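Local coordinates for D-3-phosphoglycerate dehydrogenase (Sulfolobus tokodaii, PDB 2EKL), which probably catalyses the NAD-dependent oxidation of D-3-phosphoglycerate, the reaction that opens serine biosynthesis, and binds NAD in a Rossmann-type domain, at residues Ile228-Arg233 with Tyr252-Asp257; Leu202-Ser207 with Ala234-Gly239; Asp257-Glu262 with Val278-His283. All blocks are in the same frame, centred on the assembly; numbering follows the deposited sequence.

Interaction 1. Residues Ile228-Arg233 with Tyr252-Asp257; sequences IVNTSR and YAYATD. With NAD (nicotinamide-adenine-dinucleotide), chain B.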
loop_
_atom_site.group_PDB
_atom_site.type_symbol
_atom_site.label_atom_id
_atom_site.label_comp_id
_atom_site.label_asym_id
_atom_site.label_seq_id
_atom_site.Cartn_x
_atom_site.Cartn_y
_atom_site.Cartn_z
ATOM N N ILE A 228 -4.995 -8.668 10.000
ATOM C CA ILE A 228 -5.420 -7.611 10.910
ATOM C C ILE A 228 -4.522 -6.388 10.758
ATOM O O ILE A 228 -3.302 -6.500 10.843
ATOM C CB ILE A 228 -5.361 -8.095 12.380
ATOM C CG1 ILE A 228 -6.185 -9.376 12.540
ATOM C CG2 ILE A 228 -5.883 -7.008 13.308
ATOM C CD1 ILE A 228 -6.071 -10.023 13.933
ATOM N N VAL A 229 -5.132 -5.228 10.532
ATOM C CA VAL A 229 -4.374 -3.987 10.367
ATOM C C VAL A 229 -4.740 -3.047 11.502
ATOM O O VAL A 229 -5.911 -2.929 11.866
ATOM C CB VAL A 229 -4.702 -3.296 9.018
ATOM C CG1 VAL A 229 -3.844 -2.040 8.847
ATOM C CG2 VAL A 229 -4.449 -4.258 7.866
ATOM N N ASN A 230 -3.744 -2.371 12.064
ATOM C CA ASN A 230 -4.007 -1.455 13.164
ATOM C C ASN A 230 -3.193 -0.168 13.075
ATOM O O ASN A 230 -1.972 -0.189 13.203
ATOM C CB ASN A 230 -3.711 -2.154 14.499
ATOM C CG ASN A 230 -4.117 -1.317 15.711
ATOM O OD1 ASN A 230 -4.653 -0.218 15.575
ATOM N ND2 ASN A 230 -3.860 -1.842 16.903
ATOM N N THR A 231 -3.876 0.948 12.837
ATOM C CA THR A 231 -3.206 2.243 12.791
ATOM C C THR A 231 -3.847 3.164 13.819
ATOM O O THR A 231 -3.635 4.373 13.790
ATOM C CB THR A 231 -3.301 2.915 11.403
ATOM O OG1 THR A 231 -4.676 3.050 11.023
ATOM C CG2 THR A 231 -2.558 2.095 10.361
ATOM N N SER A 232 -4.622 2.586 14.732
ATOM C CA SER A 232 -5.293 3.372 15.763
ATOM C C SER A 232 -4.514 3.366 17.077
ATOM O O SER A 232 -3.688 4.251 17.313
ATOM C CB SER A 232 -6.727 2.863 15.972
ATOM O OG SER A 232 -6.765 1.503 16.369
ATOM N N ARG A 233 -4.780 2.384 17.936
ATOM C CA ARG A 233 -4.081 2.269 19.214
ATOM C C ARG A 233 -3.713 0.819 19.511
ATOM O O ARG A 233 -4.514 -0.092 19.304
ATOM C CB ARG A 233 -4.939 2.804 20.363
ATOM C CG ARG A 233 -4.988 4.318 20.463
ATOM C CD ARG A 233 -5.267 4.737 21.896
ATOM N NE ARG A 233 -5.261 6.186 22.065
ATOM C CZ ARG A 233 -5.364 6.797 23.241
ATOM N NH1 ARG A 233 -5.479 6.080 24.353
ATOM N NH2 ARG A 233 -5.356 8.122 23.306
ATOM N N TYR A 252 -2.933 -14.640 9.514
ATOM C CA TYR A 252 -2.013 -14.623 8.383
ATOM C C TYR A 252 -0.966 -13.538 8.596
ATOM O O TYR A 252 0.223 -13.731 8.311
ATOM C CB TYR A 252 -2.783 -14.347 7.087
ATOM C CG TYR A 252 -1.929 -14.373 5.843
ATOM C CD1 TYR A 252 -1.543 -15.583 5.262
ATOM C CD2 TYR A 252 -1.500 -13.188 5.245
ATOM C CE1 TYR A 252 -0.754 -15.611 4.114
ATOM C CE2 TYR A 252 -0.705 -13.206 4.095
ATOM C CZ TYR A 252 -0.340 -14.420 3.537
ATOM O OH TYR A 252 0.433 -14.452 2.397
ATOM N N ALA A 253 -1.410 -12.393 9.103
ATOM C CA ALA A 253 -0.505 -11.284 9.346
ATOM C C ALA A 253 -1.137 -10.190 10.190
ATOM O O ALA A 253 -2.359 -10.007 10.185
ATOM C CB ALA A 253 -0.033 -10.693 8.007
ATOM N N TYR A 254 -0.290 -9.481 10.929
ATOM C CA TYR A 254 -0.714 -8.351 11.742
ATOM C C TYR A 254 0.145 -7.193 11.239
ATOM O O TYR A 254 1.376 -7.239 11.324
ATOM C CB TYR A 254 -0.436 -8.590 13.233
ATOM C CG TYR A 254 -0.851 -7.435 14.132
ATOM C CD1 TYR A 254 -2.197 -7.081 14.277
ATOM C CD2 TYR A 254 0.099 -6.705 14.845
ATOM C CE1 TYR A 254 -2.579 -6.029 15.114
ATOM C CE2 TYR A 254 -0.273 -5.653 15.682
ATOM C CZ TYR A 254 -1.613 -5.321 15.812
ATOM O OH TYR A 254 -1.979 -4.290 16.647
ATOM N N ALA A 255 -0.501 -6.176 10.679
ATOM C CA ALA A 255 0.209 -5.007 10.157
ATOM C C ALA A 255 -0.177 -3.823 11.023
ATOM O O ALA A 255 -1.353 -3.480 11.114
ATOM C CB ALA A 255 -0.190 -4.758 8.705
ATOM N N THR A 256 0.806 -3.177 11.640
ATOM C CA THR A 256 0.493 -2.079 12.539
ATOM C C THR A 256 1.469 -0.910 12.493
ATOM O O THR A 256 2.645 -1.077 12.175
ATOM C CB THR A 256 0.428 -2.609 13.989
ATOM O OG1 THR A 256 0.011 -1.566 14.871
ATOM C CG2 THR A 256 1.803 -3.116 14.430
ATOM N N ASP A 257 0.956 0.278 12.806
ATOM C CA ASP A 257 1.775 1.480 12.856
ATOM C C ASP A 257 1.958 1.830 14.335
ATOM O O ASP A 257 2.666 2.774 14.680
ATOM C CB ASP A 257 1.071 2.635 12.133
ATOM C CG ASP A 257 1.910 3.902 12.095
ATOM O OD1 ASP A 257 3.091 3.827 11.686
ATOM O OD2 ASP A 257 1.387 4.977 12.464
HETATM P PA NAD B . -12.755 9.230 15.326
HETATM O O1A NAD B . -13.220 9.993 14.154
HETATM O O2A NAD B . -13.087 9.813 16.690
HETATM O O5B NAD B . -13.342 7.747 15.175
HETATM C C5B NAD B . -13.092 6.790 16.193
HETATM C C4B NAD B . -14.385 5.774 16.101
HETATM O O4B NAD B . -14.115 4.538 16.783
HETATM C C3B NAD B . -15.677 6.487 16.622
HETATM O O3B NAD B . -16.735 6.428 15.667
HETATM C C2B NAD B . -15.917 5.776 17.959
HETATM O O2B NAD B . -17.229 5.760 18.469
HETATM C C1B NAD B . -15.320 4.462 17.615
HETATM N N9A NAD B . -15.083 3.576 18.798
HETATM C C8A NAD B . -14.579 3.860 20.059
HETATM N N7A NAD B . -14.551 2.729 20.802
HETATM C C5A NAD B . -15.027 1.717 20.042
HETATM C C6A NAD B . -15.251 0.297 20.237
HETATM N N6A NAD B . -14.967 -0.287 21.390
HETATM N N1A NAD B . -15.790 -0.498 19.169
HETATM C C2A NAD B . -16.119 0.076 17.898
HETATM N N3A NAD B . -15.904 1.460 17.704
HETATM C C4A NAD B . -15.370 2.251 18.757
HETATM O O3 NAD B . -11.151 9.095 15.277
HETATM P PN NAD B . -10.153 9.010 14.011
HETATM O O1N NAD B . -10.814 8.309 12.900
HETATM O O2N NAD B . -9.762 10.426 13.750
HETATM O O5D NAD B . -8.976 8.233 14.715
HETATM C C5D NAD B . -9.062 6.833 14.873
HETATM C C4D NAD B . -7.853 6.281 15.598
HETATM O O4D NAD B . -6.660 6.468 14.858
HETATM C C3D NAD B . -7.548 6.889 16.997
HETATM O O3D NAD B . -7.176 5.866 17.934
HETATM C C2D NAD B . -6.482 7.885 16.716
HETATM O O2D NAD B . -5.835 8.339 17.888
HETATM C C1D NAD B . -5.708 7.078 15.712
HETATM N N1N NAD B . -4.739 7.795 14.835
HETATM C C2N NAD B . -3.443 7.217 14.656
HETATM C C3N NAD B . -2.500 7.887 13.820
HETATM C C7N NAD B . -1.157 7.292 13.625
HETATM O O7N NAD B . -0.125 8.142 13.499
HETATM N N7N NAD B . -0.916 5.990 13.570
HETATM C C4N NAD B . -2.914 9.162 13.175
HETATM C C5N NAD B . -4.233 9.737 13.367
HETATM C C6N NAD B . -5.152 9.035 14.211
#
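Asn230, its CG anti to the backbone N (chi1 -173°), lies side by side with Tyr254 and points the same way, the amide and ring planes 69° apart, and Asn230 ND2 donates to Tyr254 OH at 3.1 Å. The other N-H of ND2 reaches Arg233 O (3.0 Å) from above that carbonyl's plane. Asn230 OD1 accepts from Ser232 N and Ser232 OG, which come from opposite faces of its plane; the backbone bond closes an Asx turn. Four bonds therefore fix the rotation of the amide and shape the chain where it leaves strand 226-230. On the same face of the sheet, Ile228 CG2 packs 3.8 Å from Tyr254 CD1.

Between the strands, Ile228 N bonds to Ala253 O, Ala255 N to Ile228 O, and Asn230 N to Ala255 O. The last bond, Asp257 N to Asn230 O (3.0 Å), brings Asp257 beside Thr231, whose CG2 touches Asp257 CB at 4.1 Å. The nicotinamide amide is caught there: NAD N7N donates to Asp257 OD2 at 2.7 Å and to Thr231 O at 3.2 Å. Gly285 N also binds Asp257 OD2, and Thr109 holds Thr231 OG1. Helix 102-118 covers the face of Val229 and Ala255. Parallel neighbours joined through helix 239-247 form a beta-alpha-beta crossover of the Rossmann fold, with the dinucleotide at the C-terminal ends of its strands.

Interaction 2. Residues Leu202-Ser207 with Ala234-Gly239; sequences LHVTVS and AVAVNG. With NAD (nicotinamide-adenine-dinucleotide), chain B.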
loop_
_atom_site.group_PDB
_atom_site.type_symbol
_atom_site.label_atom_id
_atom_site.label_comp_id
_atom_site.label_asym_id
_atom_site.label_seq_id
_atom_site.Cartn_x
_atom_site.Cartn_y
_atom_site.Cartn_z
ATOM N N LEU A 202 -8.503 -1.767 12.353
ATOM C CA LEU A 202 -8.876 -1.069 13.583
ATOM C C LEU A 202 -8.644 0.436 13.520
ATOM O O LEU A 202 -7.542 0.893 13.222
ATOM C CB LEU A 202 -8.098 -1.664 14.757
ATOM C CG LEU A 202 -8.135 -3.192 14.846
ATOM C CD1 LEU A 202 -7.262 -3.648 16.001
ATOM C CD2 LEU A 202 -9.575 -3.679 15.030
ATOM N N HIS A 203 -9.693 1.199 13.817
ATOM C CA HIS A 203 -9.635 2.659 13.776
ATOM C C HIS A 203 -10.450 3.249 14.919
ATOM O O HIS A 203 -11.200 4.206 14.736
ATOM C CB HIS A 203 -10.194 3.143 12.440
ATOM C CG HIS A 203 -9.492 2.557 11.259
ATOM N ND1 HIS A 203 -8.227 2.951 10.881
ATOM C CD2 HIS A 203 -9.845 1.558 10.416
ATOM C CE1 HIS A 203 -7.831 2.218 9.856
ATOM N NE2 HIS A 203 -8.793 1.365 9.554
ATOM N N VAL A 204 -10.285 2.672 16.101
ATOM C CA VAL A 204 -11.026 3.110 17.278
ATOM C C VAL A 204 -10.286 4.087 18.177
ATOM O O VAL A 204 -9.059 4.188 18.140
ATOM C CB VAL A 204 -11.415 1.902 18.159
ATOM C CG1 VAL A 204 -12.280 0.935 17.370
ATOM C CG2 VAL A 204 -10.153 1.204 18.667
ATOM N N THR A 205 -11.060 4.809 18.980
ATOM C CA THR A 205 -10.522 5.740 19.959
ATOM C C THR A 205 -10.831 5.086 21.298
ATOM O O THR A 205 -11.995 4.937 21.672
ATOM C CB THR A 205 -11.228 7.105 19.915
ATOM O OG1 THR A 205 -12.646 6.907 19.968
ATOM C CG2 THR A 205 -10.851 7.862 18.652
ATOM N N VAL A 206 -9.787 4.671 22.004
ATOM C CA VAL A 206 -9.951 4.022 23.296
ATOM C C VAL A 206 -8.953 4.593 24.291
ATOM O O VAL A 206 -7.945 5.183 23.899
ATOM C CB VAL A 206 -9.729 2.499 23.185
ATOM C CG1 VAL A 206 -10.819 1.873 22.327
ATOM C CG2 VAL A 206 -8.362 2.216 22.581
ATOM N N SER A 207 -9.239 4.421 25.576
ATOM C CA SER A 207 -8.356 4.918 26.623
ATOM C C SER A 207 -7.233 3.919 26.893
ATOM O O SER A 207 -7.273 2.782 26.421
ATOM C CB SER A 207 -9.151 5.172 27.905
ATOM O OG SER A 207 -9.799 3.992 28.345
ATOM N N ALA A 234 -2.501 0.611 20.008
ATOM C CA ALA A 234 -2.038 -0.731 20.327
ATOM C C ALA A 234 -2.906 -1.394 21.396
ATOM O O ALA A 234 -3.225 -2.577 21.292
ATOM C CB ALA A 234 -0.579 -0.686 20.788
ATOM N N VAL A 235 -3.299 -0.629 22.412
ATOM C CA VAL A 235 -4.112 -1.171 23.502
ATOM C C VAL A 235 -5.476 -1.721 23.079
ATOM O O VAL A 235 -6.135 -2.410 23.860
ATOM C CB VAL A 235 -4.329 -0.120 24.628
ATOM C CG1 VAL A 235 -2.988 0.326 25.183
ATOM C CG2 VAL A 235 -5.114 1.067 24.102
ATOM N N ALA A 236 -5.899 -1.421 21.854
ATOM C CA ALA A 236 -7.179 -1.917 21.360
ATOM C C ALA A 236 -7.079 -3.422 21.120
ATOM O O ALA A 236 -8.091 -4.108 20.982
ATOM C CB ALA A 236 -7.556 -1.205 20.061
ATOM N N VAL A 237 -5.849 -3.927 21.090
ATOM C CA VAL A 237 -5.601 -5.347 20.855
ATOM C C VAL A 237 -4.854 -6.028 21.996
ATOM O O VAL A 237 -3.907 -5.470 22.549
ATOM C CB VAL A 237 -4.768 -5.554 19.570
ATOM C CG1 VAL A 237 -4.463 -7.038 19.369
ATOM C CG2 VAL A 237 -5.517 -4.997 18.375
ATOM N N ASN A 238 -5.290 -7.235 22.343
ATOM C CA ASN A 238 -4.626 -8.014 23.384
ATOM C C ASN A 238 -3.400 -8.596 22.681
ATOM O O ASN A 238 -3.515 -9.556 21.917
ATOM C CB ASN A 238 -5.541 -9.147 23.864
ATOM C CG ASN A 238 -4.911 -9.982 24.966
ATOM O OD1 ASN A 238 -3.696 -10.173 25.000
ATOM N ND2 ASN A 238 -5.742 -10.502 25.862
ATOM N N GLY A 239 -2.235 -8.005 22.934
ATOM C CA GLY A 239 -1.009 -8.452 22.296
ATOM C C GLY A 239 -0.610 -9.887 22.562
ATOM O O GLY A 239 -0.071 -10.565 21.686
HETATM P PA NAD B . -12.755 9.230 15.326
HETATM O O1A NAD B . -13.220 9.993 14.154
HETATM O O2A NAD B . -13.087 9.813 16.690
HETATM O O5B NAD B . -13.342 7.747 15.175
HETATM C C5B NAD B . -13.092 6.790 16.193
HETATM C C4B NAD B . -14.385 5.774 16.101
HETATM O O4B NAD B . -14.115 4.538 16.783
HETATM C C3B NAD B . -15.677 6.487 16.622
HETATM O O3B NAD B . -16.735 6.428 15.667
HETATM C C2B NAD B . -15.917 5.776 17.959
HETATM O O2B NAD B . -17.229 5.760 18.469
HETATM C C1B NAD B . -15.320 4.462 17.615
HETATM N N9A NAD B . -15.083 3.576 18.798
HETATM C C8A NAD B . -14.579 3.860 20.059
HETATM N N7A NAD B . -14.551 2.729 20.802
HETATM C C5A NAD B . -15.027 1.717 20.042
HETATM C C6A NAD B . -15.251 0.297 20.237
HETATM N N6A NAD B . -14.967 -0.287 21.390
HETATM N N1A NAD B . -15.790 -0.498 19.169
HETATM C C2A NAD B . -16.119 0.076 17.898
HETATM N N3A NAD B . -15.904 1.460 17.704
HETATM C C4A NAD B . -15.370 2.251 18.757
HETATM O O3 NAD B . -11.151 9.095 15.277
HETATM P PN NAD B . -10.153 9.010 14.011
HETATM O O1N NAD B . -10.814 8.309 12.900
HETATM O O2N NAD B . -9.762 10.426 13.750
HETATM O O5D NAD B . -8.976 8.233 14.715
HETATM C C5D NAD B . -9.062 6.833 14.873
HETATM C C4D NAD B . -7.853 6.281 15.598
HETATM O O4D NAD B . -6.660 6.468 14.858
HETATM C C3D NAD B . -7.548 6.889 16.997
HETATM O O3D NAD B . -7.176 5.866 17.934
HETATM C C2D NAD B . -6.482 7.885 16.716
HETATM O O2D NAD B . -5.835 8.339 17.888
HETATM C C1D NAD B . -5.708 7.078 15.712
HETATM N N1N NAD B . -4.739 7.795 14.835
HETATM C C2N NAD B . -3.443 7.217 14.656
HETATM C C3N NAD B . -2.500 7.887 13.820
HETATM C C7N NAD B . -1.157 7.292 13.625
HETATM O O7N NAD B . -0.125 8.142 13.499
HETATM N N7N NAD B . -0.916 5.990 13.570
HETATM C C4N NAD B . -2.914 9.162 13.175
HETATM C C5N NAD B . -4.233 9.737 13.367
HETATM C C6N NAD B . -5.152 9.035 14.211
#
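Leu202 meets Val237 where two loops of the Rossmann domain, each following the end of a parallel strand, come together beside the dinucleotide. The two side chains cross at about a right angle, Leu202 CD1 standing 3.2 Å from Val237 CG2; this is tighter than usual for carbons, and the exact value is doubtful. His203 instead packs on Ile153 and Val157 of helix 152-163, and its NE2 is hydrogen-bonded to Ser201 OG.

Val204 works in both directions. Its CG2, set between the backbone N and the carbonyl carbon, meets Ala236 CB at 3.8 Å, while CG1, anti to the carbonyl carbon (chi1 -60°), lies against the adenine at 3.6 Å from NAD C4A. Its backbone oxygen accepts a hydrogen bond from the nicotinamide ribose, NAD O3D to Val204 O at 2.5 Å, a length so short that its exact value is doubtful.

Thr205 faces the adenosine, with CG2 3.5 Å from NAD C5B and OG1 3.6 Å from NAD C8A. An alanine here would probably open a gap beside C5B, C8A and the phosphate oxygen O2A of NAD, a space that CG2 and OG1 now fill.

Val206 and Val235 slide past each other in opposite directions and touch through their CG2 atoms at 3.8 Å. Val235 belongs to the short 3-10 turn 234-236, closed by Val237 N bonding to Ala234 O. The same Val235 CG2 lies 3.6 Å from Ser207 O, a carbonyl oxygen buried here without a polar partner in the model.

Interaction 3. Residues Asp257-Glu262 with Val278-His283; sequences DVFWNE and VIVTTH. With NAD (nicotinamide-adenine-dinucleotide), chain B.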
loop_
_atom_site.group_PDB
_atom_site.type_symbol
_atom_site.label_atom_id
_atom_site.label_comp_id
_atom_site.label_asym_id
_atom_site.label_seq_id
_atom_site.Cartn_x
_atom_site.Cartn_y
_atom_site.Cartn_z
ATOM N N ASP A 257 0.956 0.278 12.806
ATOM C CA ASP A 257 1.775 1.480 12.856
ATOM C C ASP A 257 1.958 1.830 14.335
ATOM O O ASP A 257 2.666 2.774 14.680
ATOM C CB ASP A 257 1.071 2.635 12.133
ATOM C CG ASP A 257 1.910 3.902 12.095
ATOM O OD1 ASP A 257 3.091 3.827 11.686
ATOM O OD2 ASP A 257 1.387 4.977 12.464
ATOM N N VAL A 258 1.311 1.056 15.202
ATOM C CA VAL A 258 1.385 1.293 16.643
ATOM C C VAL A 258 1.742 0.040 17.446
ATOM O O VAL A 258 1.232 -1.055 17.187
ATOM C CB VAL A 258 0.044 1.858 17.171
ATOM C CG1 VAL A 258 -0.247 3.200 16.513
ATOM C CG2 VAL A 258 -1.082 0.871 16.896
ATOM N N PHE A 259 2.629 0.204 18.422
ATOM C CA PHE A 259 3.049 -0.910 19.262
ATOM C C PHE A 259 2.843 -0.533 20.725
ATOM O O PHE A 259 2.927 0.638 21.091
ATOM C CB PHE A 259 4.523 -1.246 19.007
ATOM C CG PHE A 259 4.764 -2.693 18.665
ATOM C CD1 PHE A 259 4.240 -3.243 17.499
ATOM C CD2 PHE A 259 5.515 -3.508 19.511
ATOM C CE1 PHE A 259 4.456 -4.584 17.181
ATOM C CE2 PHE A 259 5.738 -4.847 19.201
ATOM C CZ PHE A 259 5.207 -5.387 18.033
ATOM N N TRP A 260 2.561 -1.533 21.553
ATOM C CA TRP A 260 2.322 -1.313 22.974
ATOM C C TRP A 260 3.454 -0.490 23.573
ATOM O O TRP A 260 3.220 0.401 24.389
ATOM C CB TRP A 260 2.166 -2.669 23.660
ATOM C CG TRP A 260 1.010 -3.433 23.068
ATOM C CD1 TRP A 260 -0.294 -3.400 23.478
ATOM C CD2 TRP A 260 1.039 -4.252 21.892
ATOM N NE1 TRP A 260 -1.080 -4.142 22.626
ATOM C CE2 TRP A 260 -0.288 -4.676 21.644
ATOM C CE3 TRP A 260 2.054 -4.666 21.019
ATOM C CZ2 TRP A 260 -0.623 -5.492 20.558
ATOM C CZ3 TRP A 260 1.719 -5.479 19.939
ATOM C CH2 TRP A 260 0.389 -5.882 19.720
ATOM N N ASN A 261 4.673 -0.788 23.140
ATOM C CA ASN A 261 5.870 -0.069 23.565
ATOM C C ASN A 261 6.707 0.139 22.309
ATOM O O ASN A 261 7.010 -0.818 21.595
ATOM C CB ASN A 261 6.662 -0.877 24.596
ATOM C CG ASN A 261 6.097 -0.747 25.998
ATOM O OD1 ASN A 261 6.110 0.333 26.588
ATOM N ND2 ASN A 261 5.590 -1.850 26.537
ATOM N N GLU A 262 7.070 1.390 22.040
ATOM C CA GLU A 262 7.854 1.724 20.854
ATOM C C GLU A 262 9.185 2.368 21.244
ATOM O O GLU A 262 9.228 3.544 21.600
ATOM C CB GLU A 262 7.046 2.686 19.968
ATOM C CG GLU A 262 5.614 2.210 19.695
ATOM C CD GLU A 262 4.733 3.267 19.036
ATOM O OE1 GLU A 262 5.126 4.449 18.997
ATOM O OE2 GLU A 262 3.631 2.912 18.565
ATOM N N VAL A 278 4.418 -10.441 11.325
ATOM C CA VAL A 278 4.154 -9.127 11.889
ATOM C C VAL A 278 4.862 -8.044 11.078
ATOM O O VAL A 278 6.073 -8.113 10.846
ATOM C CB VAL A 278 4.597 -9.061 13.372
ATOM C CG1 VAL A 278 4.459 -7.637 13.902
ATOM C CG2 VAL A 278 3.740 -10.020 14.199
ATOM N N ILE A 279 4.078 -7.062 10.633
ATOM C CA ILE A 279 4.574 -5.934 9.840
ATOM C C ILE A 279 4.391 -4.677 10.686
ATOM O O ILE A 279 3.291 -4.405 11.164
ATOM C CB ILE A 279 3.767 -5.775 8.516
ATOM C CG1 ILE A 279 4.038 -6.956 7.577
ATOM C CG2 ILE A 279 4.150 -4.474 7.824
ATOM C CD1 ILE A 279 3.365 -8.255 7.978
ATOM N N VAL A 280 5.459 -3.906 10.859
ATOM C CA VAL A 280 5.385 -2.717 11.695
ATOM C C VAL A 280 6.027 -1.456 11.126
ATOM O O VAL A 280 7.143 -1.494 10.608
ATOM C CB VAL A 280 6.072 -2.967 13.075
ATOM C CG1 VAL A 280 5.829 -1.776 14.002
ATOM C CG2 VAL A 280 5.564 -4.259 13.701
ATOM N N THR A 281 5.313 -0.338 11.215
ATOM C CA THR A 281 5.880 0.937 10.806
ATOM C C THR A 281 6.037 1.695 12.122
ATOM O O THR A 281 5.325 1.431 13.095
ATOM C CB THR A 281 4.997 1.707 9.793
ATOM O OG1 THR A 281 3.621 1.637 10.177
ATOM C CG2 THR A 281 5.173 1.105 8.392
ATOM N N THR A 282 6.979 2.627 12.153
ATOM C CA THR A 282 7.305 3.360 13.369
ATOM C C THR A 282 6.418 4.541 13.768
ATOM O O THR A 282 6.913 5.629 14.072
ATOM C CB THR A 282 8.778 3.811 13.288
ATOM O OG1 THR A 282 8.972 4.598 12.110
ATOM C CG2 THR A 282 9.693 2.594 13.196
ATOM N N HIS A 283 5.108 4.310 13.795
ATOM C CA HIS A 283 4.138 5.337 14.172
ATOM C C HIS A 283 4.263 6.564 13.278
ATOM O O HIS A 283 4.378 7.698 13.756
ATOM C CB HIS A 283 4.330 5.718 15.647
ATOM C CG HIS A 283 3.065 6.132 16.330
ATOM N ND1 HIS A 283 2.739 5.720 17.605
ATOM C CD2 HIS A 283 2.041 6.913 15.914
ATOM C CE1 HIS A 283 1.568 6.229 17.943
ATOM N NE2 HIS A 283 1.122 6.956 16.935
HETATM P PA NAD B . -12.755 9.230 15.326
HETATM O O1A NAD B . -13.220 9.993 14.154
HETATM O O2A NAD B . -13.087 9.813 16.690
HETATM O O5B NAD B . -13.342 7.747 15.175
HETATM C C5B NAD B . -13.092 6.790 16.193
HETATM C C4B NAD B . -14.385 5.774 16.101
HETATM O O4B NAD B . -14.115 4.538 16.783
HETATM C C3B NAD B . -15.677 6.487 16.622
HETATM O O3B NAD B . -16.735 6.428 15.667
HETATM C C2B NAD B . -15.917 5.776 17.959
HETATM O O2B NAD B . -17.229 5.760 18.469
HETATM C C1B NAD B . -15.320 4.462 17.615
HETATM N N9A NAD B . -15.083 3.576 18.798
HETATM C C8A NAD B . -14.579 3.860 20.059
HETATM N N7A NAD B . -14.551 2.729 20.802
HETATM C C5A NAD B . -15.027 1.717 20.042
HETATM C C6A NAD B . -15.251 0.297 20.237
HETATM N N6A NAD B . -14.967 -0.287 21.390
HETATM N N1A NAD B . -15.790 -0.498 19.169
HETATM C C2A NAD B . -16.119 0.076 17.898
HETATM N N3A NAD B . -15.904 1.460 17.704
HETATM C C4A NAD B . -15.370 2.251 18.757
HETATM O O3 NAD B . -11.151 9.095 15.277
HETATM P PN NAD B . -10.153 9.010 14.011
HETATM O O1N NAD B . -10.814 8.309 12.900
HETATM O O2N NAD B . -9.762 10.426 13.750
HETATM O O5D NAD B . -8.976 8.233 14.715
HETATM C C5D NAD B . -9.062 6.833 14.873
HETATM C C4D NAD B . -7.853 6.281 15.598
HETATM O O4D NAD B . -6.660 6.468 14.858
HETATM C C3D NAD B . -7.548 6.889 16.997
HETATM O O3D NAD B . -7.176 5.866 17.934
HETATM C C2D NAD B . -6.482 7.885 16.716
HETATM O O2D NAD B . -5.835 8.339 17.888
HETATM C C1D NAD B . -5.708 7.078 15.712
HETATM N N1N NAD B . -4.739 7.795 14.835
HETATM C C2N NAD B . -3.443 7.217 14.656
HETATM C C3N NAD B . -2.500 7.887 13.820
HETATM C C7N NAD B . -1.157 7.292 13.625
HETATM O O7N NAD B . -0.125 8.142 13.499
HETATM N N7N NAD B . -0.916 5.990 13.570
HETATM C C4N NAD B . -2.914 9.162 13.175
HETATM C C5N NAD B . -4.233 9.737 13.367
HETATM C C6N NAD B . -5.152 9.035 14.211
#
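The nicotinamide end of the NAD pocket is bordered by the His-carboxylate pair of His283 and Glu262, consistent with the histidine and glutamate found beside the nicotinamide in this dehydrogenase family. His283 ND1 donates to Glu262 OE1 at 3.0 Å, close to the imidazole plane, and to OE2 at 3.1 Å, tilted further from it. Both oxygens use their syn lone pairs, with the carboxylate and ring planes 74° apart. Phe259 N takes the anti lone pair of Glu262 OE2 at 2.9 Å, in a nearly straight bond (169° at the hydrogen), so three bonds grip the carboxylate and hold it in position for the histidine.

Val258 CG1 makes a CH-pi contact over one face of the imidazole, 4.0 Å from its centroid. The carboxamide oxygen NAD O7N lies at the ring edge, 3.5 Å from His283 CD2.

Thr281 helps position Asp257, whose other carboxylate oxygen receives the nicotinamide amide: its OG1, lying between the backbone N and the carbonyl carbon (chi1 43°), donates to Asp257 OD1 at 2.7 Å from the anti side of the carboxylate. Ile284 N is a further donor to that oxygen. Beyond the polar groups, Phe259 and Val280 cross at about a right angle, with Phe259 CE1 3.7 Å from Val280 CG2. Val278 CG1 is farther off, at the edge of the phenyl ring, while Trp260 CZ3 stands over the centre of one of its faces.

Helix 102-118 covers Asp257 and Thr281 through Leu108, and helix 267-274 touches Phe259 and Val280. Strand 278-280 forms the outer edge of the parallel sheet within this chain, next to strand 251-256, and Thr282 just beyond it bonds to Ser123 of the second subunit.

Followed from the N terminus, the chain first passes 202-207, after strand 199-202, and then 228-233, which ends strand 226-230. Residues 234-239 come next and close interaction 2. Strand 251-256 then returns to close interaction 1, so these two contacts cross, their segments alternating in sequence. Interaction 3 follows in series, starting from the shared Asp257 and closing at 278-283 after helix 267-274. Backbone pairing of Val229 with Leu202 and of Tyr254 and Thr256 with Ile279 carries the sheet through all three. Between the loops, Trp260 NE1 bonds to Val237 O, tying interaction 2 to interaction 3. All three contacts border NAD.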